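PDB 2WG9: probable phospholipase A2 homolog 2 from Oryza sativa, which probably catalyses the calcium-dependent hydrolysis of the 2-acyl ester bond of membrane phospholipids, releasing a lysophospholipid and a free fatty acid. Local coordinates for residues 75-80 / 119-124; 82-87 / 112-117. All blocks are in the same frame, centred on the assembly; numbering follows the deposited sequence. Where two conformers were deposited one is given.

Interaction 1. Residues 75-80 / 119-124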
ATOM      1  N   LEU A  75       1.774   5.497  11.034  1.00 24.35           N
ATOM      2  CA  LEU A  75       1.349   4.602  12.109  1.00 23.92           C
ATOM      3  C   LEU A  75      -0.101   4.836  12.558  1.00 23.47           C
ATOM      4  O   LEU A  75      -0.548   4.274  13.562  1.00 23.52           O
ATOM      5  CB  LEU A  75       2.334   4.656  13.289  1.00 23.99           C
ATOM      6  CG  LEU A  75       3.755   4.148  12.994  1.00 24.43           C
ATOM      7  CD1 LEU A  75       4.660   4.341  14.199  1.00 24.99           C
ATOM      8  CD2 LEU A  75       3.757   2.681  12.558  1.00 24.45           C
ATOM      9  N   ASN A  76      -0.840   5.658  11.810  1.00 22.98           N
ATOM     10  CA  ASN A  76      -2.273   5.811  12.055  1.00 22.26           C
ATOM     11  C   ASN A  76      -2.936   4.445  11.975  1.00 22.08           C
ATOM     12  O   ASN A  76      -2.821   3.754  10.959  1.00 21.81           O
ATOM     13  CB  ASN A  76      -2.918   6.785  11.061  1.00 22.13           C
ATOM     14  CG  ASN A  76      -4.388   7.021  11.350  1.00 21.66           C
ATOM     15  OD1 ASN A  76      -5.225   6.146  11.139  1.00 20.81           O
ATOM     16  ND2 ASN A  76      -4.709   8.206  11.848  1.00 20.86           N
ATOM     17  N   THR A  77      -3.625   4.065  13.051  1.00 21.90           N
ATOM     18  CA  THR A  77      -4.150   2.709  13.198  1.00 21.93           C
ATOM     19  C   THR A  77      -5.345   2.436  12.294  1.00 21.56           C
ATOM     20  O   THR A  77      -5.512   1.317  11.816  1.00 21.23           O
ATOM     21  CB  THR A  77      -4.498   2.361  14.669  1.00 22.26           C
ATOM     22  OG1 THR A  77      -5.284   3.411  15.240  1.00 23.63           O
ATOM     23  CG2 THR A  77      -3.229   2.187  15.495  1.00 22.20           C
ATOM     24  N   MET A  78      -6.164   3.458  12.050  1.00 20.98           N
ATOM     25  CA  MET A  78      -7.263   3.342  11.093  1.00 20.87           C
ATOM     26  C   MET A  78      -6.738   3.057   9.690  1.00 19.83           C
ATOM     27  O   MET A  78      -7.181   2.105   9.048  1.00 19.84           O
ATOM     28  CB  MET A  78      -8.118   4.608  11.067  1.00 21.19           C
ATOM     29  CG  MET A  78      -8.955   4.834  12.308  1.00 23.77           C
ATOM     30  SD  MET A  78     -10.212   6.082  11.962  1.00 28.00           S
ATOM     31  CE  MET A  78     -11.453   5.066  11.154  1.00 26.61           C
ATOM     32  N   CYS A  79      -5.798   3.876   9.221  1.00 18.98           N
ATOM     33  CA  CYS A  79      -5.204   3.680   7.896  1.00 18.08           C
ATOM     34  C   CYS A  79      -4.714   2.247   7.732  1.00 17.73           C
ATOM     35  O   CYS A  79      -5.013   1.587   6.742  1.00 17.24           O
ATOM     36  CB  CYS A  79      -4.053   4.663   7.650  1.00 18.02           C
ATOM     37  SG  CYS A  79      -4.529   6.414   7.693  1.00 17.75           S
ATOM     38  N   ASN A  80      -3.976   1.769   8.726  1.00 17.44           N
ATOM     39  CA  ASN A  80      -3.364   0.447   8.661  1.00 17.57           C
ATOM     40  C   ASN A  80      -4.342  -0.717   8.835  1.00 17.46           C
ATOM     41  O   ASN A  80      -4.265  -1.705   8.101  1.00 17.24           O
ATOM     42  CB  ASN A  80      -2.190   0.376   9.641  1.00 17.40           C
ATOM     43  CG  ASN A  80      -1.009   1.218   9.182  1.00 17.55           C
ATOM     44  OD1 ASN A  80      -0.671   1.235   7.997  1.00 18.22           O
ATOM     45  ND2 ASN A  80      -0.386   1.927  10.112  1.00 17.17           N
ATOM     46  N   ALA A 119       2.702  -1.288  16.411  1.00 29.04           N
ATOM     47  CA  ALA A 119       3.526  -0.118  16.739  1.00 30.59           C
ATOM     48  C   ALA A 119       2.666   1.113  17.035  1.00 31.87           C
ATOM     49  O   ALA A 119       2.928   1.845  17.995  1.00 31.97           O
ATOM     50  CB  ALA A 119       4.518   0.178  15.624  1.00 30.40           C
ATOM     51  N   GLY A 120       1.639   1.325  16.211  1.00 33.25           N
ATOM     52  CA  GLY A 120       0.681   2.410  16.409  1.00 35.01           C
ATOM     53  C   GLY A 120      -0.083   2.292  17.716  1.00 36.47           C
ATOM     54  O   GLY A 120      -0.195   3.264  18.458  1.00 36.39           O
ATOM     55  N   LYS A 121      -0.599   1.097  17.998  1.00 38.09           N
ATOM     56  CA  LYS A 121      -1.349   0.836  19.229  1.00 39.89           C
ATOM     57  C   LYS A 121      -0.519   1.098  20.489  1.00 41.15           C
ATOM     58  O   LYS A 121      -1.003   1.727  21.431  1.00 41.47           O
ATOM     59  CB  LYS A 121      -1.900  -0.593  19.242  1.00 39.75           C
ATOM     60  CG  LYS A 121      -3.132  -0.800  18.373  1.00 39.80           C
ATOM     61  CD  LYS A 121      -3.579  -2.250  18.415  1.00 39.98           C
ATOM     62  CE  LYS A 121      -4.833  -2.481  17.590  1.00 39.83           C
ATOM     63  NZ  LYS A 121      -5.080  -3.942  17.405  1.00 39.48           N
ATOM     64  N   ILE A 122       0.726   0.624  20.487  1.00 42.74           N
ATOM     65  CA  ILE A 122       1.662   0.821  21.598  1.00 44.36           C
ATOM     66  C   ILE A 122       1.911   2.305  21.897  1.00 45.56           C
ATOM     67  O   ILE A 122       1.808   2.737  23.050  1.00 45.75           O
ATOM     68  CB  ILE A 122       3.007   0.066  21.337  1.00 44.26           C
ATOM     69  CG1 ILE A 122       2.813  -1.452  21.458  1.00 44.44           C
ATOM     70  CG2 ILE A 122       4.125   0.547  22.259  1.00 44.25           C
ATOM     71  CD1 ILE A 122       2.126  -1.925  22.742  1.00 45.27           C
ATOM     72  N   LEU A 123       2.216   3.075  20.851  1.00 47.00           N
ATOM     73  CA  LEU A 123       2.507   4.506  20.974  1.00 48.47           C
ATOM     74  C   LEU A 123       1.288   5.356  21.350  1.00 49.64           C
ATOM     75  O   LEU A 123       1.438   6.489  21.816  1.00 49.78           O
ATOM     76  CB  LEU A 123       3.141   5.038  19.684  1.00 48.26           C
ATOM     77  CG  LEU A 123       4.536   4.517  19.325  1.00 48.40           C
ATOM     78  CD1 LEU A 123       4.836   4.736  17.852  1.00 48.10           C
ATOM     79  CD2 LEU A 123       5.625   5.144  20.191  1.00 48.59           C
ATOM     80  N   HIS A 124       0.091   4.808  21.150  1.00 51.10           N
ATOM     81  CA  HIS A 124      -1.146   5.513  21.488  1.00 52.68           C
ATOM     82  C   HIS A 124      -1.752   5.057  22.825  1.00 53.68           C
ATOM     83  O   HIS A 124      -2.585   5.760  23.408  1.00 53.88           O
ATOM     84  CB  HIS A 124      -2.164   5.429  20.339  1.00 52.69           C
ATOM     85  CG  HIS A 124      -1.630   5.904  19.019  1.00 53.17           C
ATOM     86  ND1 HIS A 124      -1.854   5.228  17.838  1.00 53.51           N
ATOM     87  CD2 HIS A 124      -0.865   6.975  18.697  1.00 53.57           C
ATOM     88  CE1 HIS A 124      -1.257   5.866  16.846  1.00 53.57           C
ATOM     89  NE2 HIS A 124      -0.650   6.930  17.340  1.00 53.65           N
TER

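Interaction 2. Residues 82-87 / 112-117. With OCA (octanoic acid (caprylic acid)), chain D.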
ATOM      1  N   ASN A  82      -7.583  -0.580   8.131  1.00 16.53           N
ATOM      2  CA  ASN A  82      -8.357  -0.586   6.884  1.00 16.24           C
ATOM      3  C   ASN A  82      -7.611  -1.287   5.750  1.00 15.39           C
ATOM      4  O   ASN A  82      -8.220  -1.991   4.953  1.00 15.20           O
ATOM      5  CB  ASN A  82      -8.741   0.837   6.459  1.00 16.36           C
ATOM      6  CG  ASN A  82      -9.806   1.465   7.352  1.00 18.02           C
ATOM      7  OD1 ASN A  82     -10.443   0.795   8.170  1.00 20.18           O
ATOM      8  ND2 ASN A  82     -10.012   2.764   7.185  1.00 18.24           N
ATOM      9  N   LEU A  83      -6.293  -1.095   5.687  1.00 15.07           N
ATOM     10  CA  LEU A  83      -5.460  -1.759   4.680  1.00 14.72           C
ATOM     11  C   LEU A  83      -5.500  -3.284   4.840  1.00 14.68           C
ATOM     12  O   LEU A  83      -5.688  -4.006   3.859  1.00 14.05           O
ATOM     13  CB  LEU A  83      -4.010  -1.227   4.698  1.00 14.68           C
ATOM     14  CG  LEU A  83      -3.038  -1.776   3.635  1.00 14.03           C
ATOM     15  CD1 LEU A  83      -3.605  -1.696   2.218  1.00 12.86           C
ATOM     16  CD2 LEU A  83      -1.692  -1.086   3.668  1.00 13.13           C
ATOM     17  N   LEU A  84      -5.344  -3.764   6.075  1.00 14.87           N
ATOM     18  CA  LEU A  84      -5.435  -5.201   6.365  1.00 15.06           C
ATOM     19  C   LEU A  84      -6.784  -5.784   5.937  1.00 15.06           C
ATOM     20  O   LEU A  84      -6.830  -6.818   5.272  1.00 14.80           O
ATOM     21  CB  LEU A  84      -5.177  -5.485   7.852  1.00 15.02           C
ATOM     22  CG  LEU A  84      -3.776  -5.205   8.413  1.00 15.89           C
ATOM     23  CD1 LEU A  84      -3.720  -5.534   9.910  1.00 16.50           C
ATOM     24  CD2 LEU A  84      -2.708  -5.977   7.652  1.00 15.71           C
ATOM     25  N   SER A  85      -7.872  -5.101   6.299  1.00 15.11           N
ATOM     26  CA  SER A  85      -9.219  -5.490   5.866  1.00 15.20           C
ATOM     27  C   SER A  85      -9.317  -5.576   4.346  1.00 14.82           C
ATOM     28  O   SER A  85      -9.837  -6.553   3.807  1.00 14.78           O
ATOM     29  CB  SER A  85     -10.269  -4.513   6.401  1.00 15.51           C
ATOM     30  OG  SER A  85     -10.252  -4.471   7.818  1.00 17.51           O
ATOM     31  N   CYS A  86      -8.803  -4.551   3.667  1.00 14.33           N
ATOM     32  CA  CYS A  86      -8.819  -4.487   2.207  1.00 14.00           C
ATOM     33  C   CYS A  86      -8.002  -5.629   1.569  1.00 14.12           C
ATOM     34  O   CYS A  86      -8.503  -6.347   0.692  1.00 13.75           O
ATOM     35  CB  CYS A  86      -8.314  -3.110   1.741  1.00 13.40           C
ATOM     36  SG  CYS A  86      -8.613  -2.749  -0.011  1.00 12.42           S
ATOM     37  N   ILE A  87      -6.755  -5.793   2.020  1.00 14.29           N
ATOM     38  CA  ILE A  87      -5.872  -6.878   1.559  1.00 14.96           C
ATOM     39  C   ILE A  87      -6.524  -8.265   1.643  1.00 15.27           C
ATOM     40  O   ILE A  87      -6.417  -9.069   0.704  1.00 14.93           O
ATOM     41  CB  ILE A  87      -4.532  -6.902   2.359  1.00 15.20           C
ATOM     42  CG1 ILE A  87      -3.628  -5.743   1.934  1.00 15.15           C
ATOM     43  CG2 ILE A  87      -3.797  -8.233   2.165  1.00 14.96           C
ATOM     44  CD1 ILE A  87      -2.425  -5.527   2.885  1.00 15.64           C
ATOM     45  N   VAL A 112       4.094  -6.530   7.208  1.00 16.50           N
ATOM     46  CA  VAL A 112       4.598  -5.204   7.584  1.00 16.56           C
ATOM     47  C   VAL A 112       3.522  -4.340   8.239  1.00 16.82           C
ATOM     48  O   VAL A 112       3.781  -3.661   9.241  1.00 16.93           O
ATOM     49  CB  VAL A 112       5.187  -4.466   6.342  1.00 16.80           C
ATOM     50  CG1 VAL A 112       5.534  -3.010   6.655  1.00 16.36           C
ATOM     51  CG2 VAL A 112       6.413  -5.206   5.816  1.00 16.97           C
ATOM     52  N   ILE A 113       2.319  -4.362   7.670  1.00 16.91           N
ATOM     53  CA  ILE A 113       1.211  -3.541   8.173  1.00 16.85           C
ATOM     54  C   ILE A 113       0.691  -4.016   9.543  1.00 17.34           C
ATOM     55  O   ILE A 113       0.312  -3.195  10.385  1.00 17.12           O
ATOM     56  CB  ILE A 113       0.075  -3.382   7.113  1.00 16.74           C
ATOM     57  CG1 ILE A 113       0.615  -2.686   5.847  1.00 16.46           C
ATOM     58  CG2 ILE A 113      -1.123  -2.586   7.677  1.00 16.81           C
ATOM     59  CD1 ILE A 113       1.268  -1.291   6.085  1.00 15.43           C
ATOM     60  N   GLU A 114       0.696  -5.330   9.768  1.00 17.92           N
ATOM     61  CA  GLU A 114       0.391  -5.887  11.091  1.00 19.06           C
ATOM     62  C   GLU A 114       1.315  -5.289  12.149  1.00 19.19           C
ATOM     63  O   GLU A 114       0.867  -4.873  13.219  1.00 19.20           O
ATOM     64  CB  GLU A 114       0.568  -7.403  11.093  1.00 19.44           C
ATOM     65  CG  GLU A 114      -0.470  -8.172  10.312  1.00 22.12           C
ATOM     66  CD  GLU A 114      -0.081  -9.630  10.117  1.00 26.92           C
ATOM     67  OE1 GLU A 114       0.751 -10.143  10.898  1.00 27.91           O
ATOM     68  OE2 GLU A 114      -0.601 -10.264   9.170  1.00 28.87           O
ATOM     69  N   THR A 115       2.610  -5.259  11.836  1.00 19.60           N
ATOM     70  CA  THR A 115       3.621  -4.679  12.712  1.00 20.20           C
ATOM     71  C   THR A 115       3.374  -3.175  12.918  1.00 20.50           C
ATOM     72  O   THR A 115       3.525  -2.672  14.028  1.00 20.59           O
ATOM     73  CB  THR A 115       5.036  -4.945  12.156  1.00 20.28           C
ATOM     74  OG1 THR A 115       5.214  -6.357  11.998  1.00 20.84           O
ATOM     75  CG2 THR A 115       6.113  -4.423  13.097  1.00 20.89           C
ATOM     76  N   ALA A 116       2.973  -2.478  11.851  1.00 20.74           N
ATOM     77  CA  ALA A 116       2.616  -1.057  11.927  1.00 21.08           C
ATOM     78  C   ALA A 116       1.418  -0.811  12.843  1.00 21.43           C
ATOM     79  O   ALA A 116       1.415   0.155  13.614  1.00 21.08           O
ATOM     80  CB  ALA A 116       2.358  -0.486  10.529  1.00 20.96           C
ATOM     81  N   VAL A 117       0.410  -1.686  12.757  1.00 22.22           N
ATOM     82  CA  VAL A 117      -0.778  -1.603  13.621  1.00 23.14           C
ATOM     83  C   VAL A 117      -0.370  -1.729  15.091  1.00 24.08           C
ATOM     84  O   VAL A 117      -0.720  -0.873  15.904  1.00 24.09           O
ATOM     85  CB  VAL A 117      -1.861  -2.659  13.265  1.00 23.07           C
ATOM     86  CG1 VAL A 117      -2.970  -2.672  14.304  1.00 22.78           C
ATOM     87  CG2 VAL A 117      -2.449  -2.398  11.881  1.00 22.43           C
TER
HETATM   88  C1  OCA D 301       1.007   1.161   0.483  1.00 20.47           C
HETATM   89  C2  OCA D 301       1.186  -0.225   1.106  1.00 21.46           C
HETATM   90  C3  OCA D 301       1.799  -0.141   2.503  1.00 22.54           C
HETATM   91  C4  OCA D 301       3.291   0.198   2.473  1.00 24.03           C
HETATM   92  C5  OCA D 301       4.135  -0.890   1.789  1.00 25.04           C
HETATM   93  C6  OCA D 301       4.557  -1.976   2.777  1.00 25.49           C
HETATM   94  C7  OCA D 301       5.893  -2.598   2.372  1.00 25.35           C
HETATM   95  C8  OCA D 301       5.694  -4.032   1.870  1.00 25.15           C
HETATM   96  O1  OCA D 301       1.927   1.586  -0.244  1.00 18.10           O
HETATM   97  O2  OCA D 301      -0.055   1.761   0.741  1.00 21.80           O

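Interaction 1. Residues 75-80 / 119-124
Leu75 lies against the last turns of helix 102-125, over Gly120. Its CB sits 4.2 Å from Gly120 CA. CG stands anti to the carbonyl carbon (chi1 -65°), and from there the two methyls part. CD1 meets Leu123 CD1 at 3.7 Å, the two leucine side chains crossing obliquely. CD2 meets the CB of Ala119 at 4.0 Å. The carbonyl O of Leu75 faces the same helix, 3.6 Å from Gly120 CA. Gly120 has no side chain, and this lets Leu75 O and the Thr77 methyl lie close to the helix backbone.

The segment 75-80 is the entry to helix 77-88, and Asn76 is its N-cap. OD1 of Asn76 accepts from Cys79 N at 3.0 Å in a nearly straight bond. The disulfide Cys79-Cys66 joins the start of this helix to helix 55-68, the disulfide-linked helix pair of secreted phospholipases A2.

Two residues after Leu75, Thr77 sets its CG2 on helix 102-125. This methyl lies 3.8 Å from Lys121 N and also touches the CG of Lys121. The edge of the His124 ring, near its plane, meets Leu75 O and the Thr77 methyl. CE1 of His124 approaches Leu75 O at 3.7 Å.

Interaction 2. Residues 82-87 / 112-117
Segments 82-87 of helix 77-88 and 112-117 of helix 102-125 run roughly antiparallel, with 151° between their directions and axes 10.0 Å apart, and Leu84 and Ile113 have the closest CA atoms across them. The contact is apolar and centres on Ile113, which meets two leucines with different branches.

CG2 of Ile113 stands anti to the backbone N and lies 3.7 Å from Leu84 CD2. The two side chains slide past each other in opposite directions. CG1 of Ile113 leaves by the other branch and comes to 3.6 Å from Leu83 CD2, where the two side chains cross at about a right angle. Leu84 forks at its end. CD1 meets Val117 CG2 tip to tip at 3.9 Å, and CD2 also touches the CG of Glu114. The carboxylate of Glu114 has its own partner, a salt bridge to Arg110 within the helix.

On the inner side the contact forms part of the octanoic acid pocket. CD1 of Ile113 and CD2 of Leu83 each approach C3 of the fatty acid at 3.8 Å. Leu83 also touches His63, the predicted active-site residue, and Cys59 on helix 55-68. Cys59 forms a disulfide with Cys86, which ties helix 77-88 to helix 55-68. An alanine in place of Ile113 would lack CG1, CG2 and CD1, which would probably leave Leu83 CD2 without its partner, open a gap beside Leu84 and take one of these two contacts from C3.

Leu83 and Ile113 thus both pack the helices and line the octanoate pocket. They offer the fatty acid chain dispersion contacts, consistent with a pocket for the apolar part of a phospholipid. The fatty acid is also hydrogen-bonded to Gly41 N, outside this contact.

In the fold
From the N terminus, the chain passes the short strands 24-26 and 35-37 and then helix 55-68, before either contact begins. Interaction 1 starts at the entry to helix 77-88, and interaction 2 follows further along that helix. The chain then crosses to helix 102-125, whose residues 112-117 close the inner loop. Residues 119-124, near its end, close the outer one. Interaction 2 is therefore nested inside interaction 1. Both join the same two helices, one contact near the surface and the other at the ligand pocket. They touch through Asn80, which packs on Ile113 and Val117, and through Leu75, which packs on Ala116. Asn80 OD1 also hydrogen-bonds to His63 of helix 55-68.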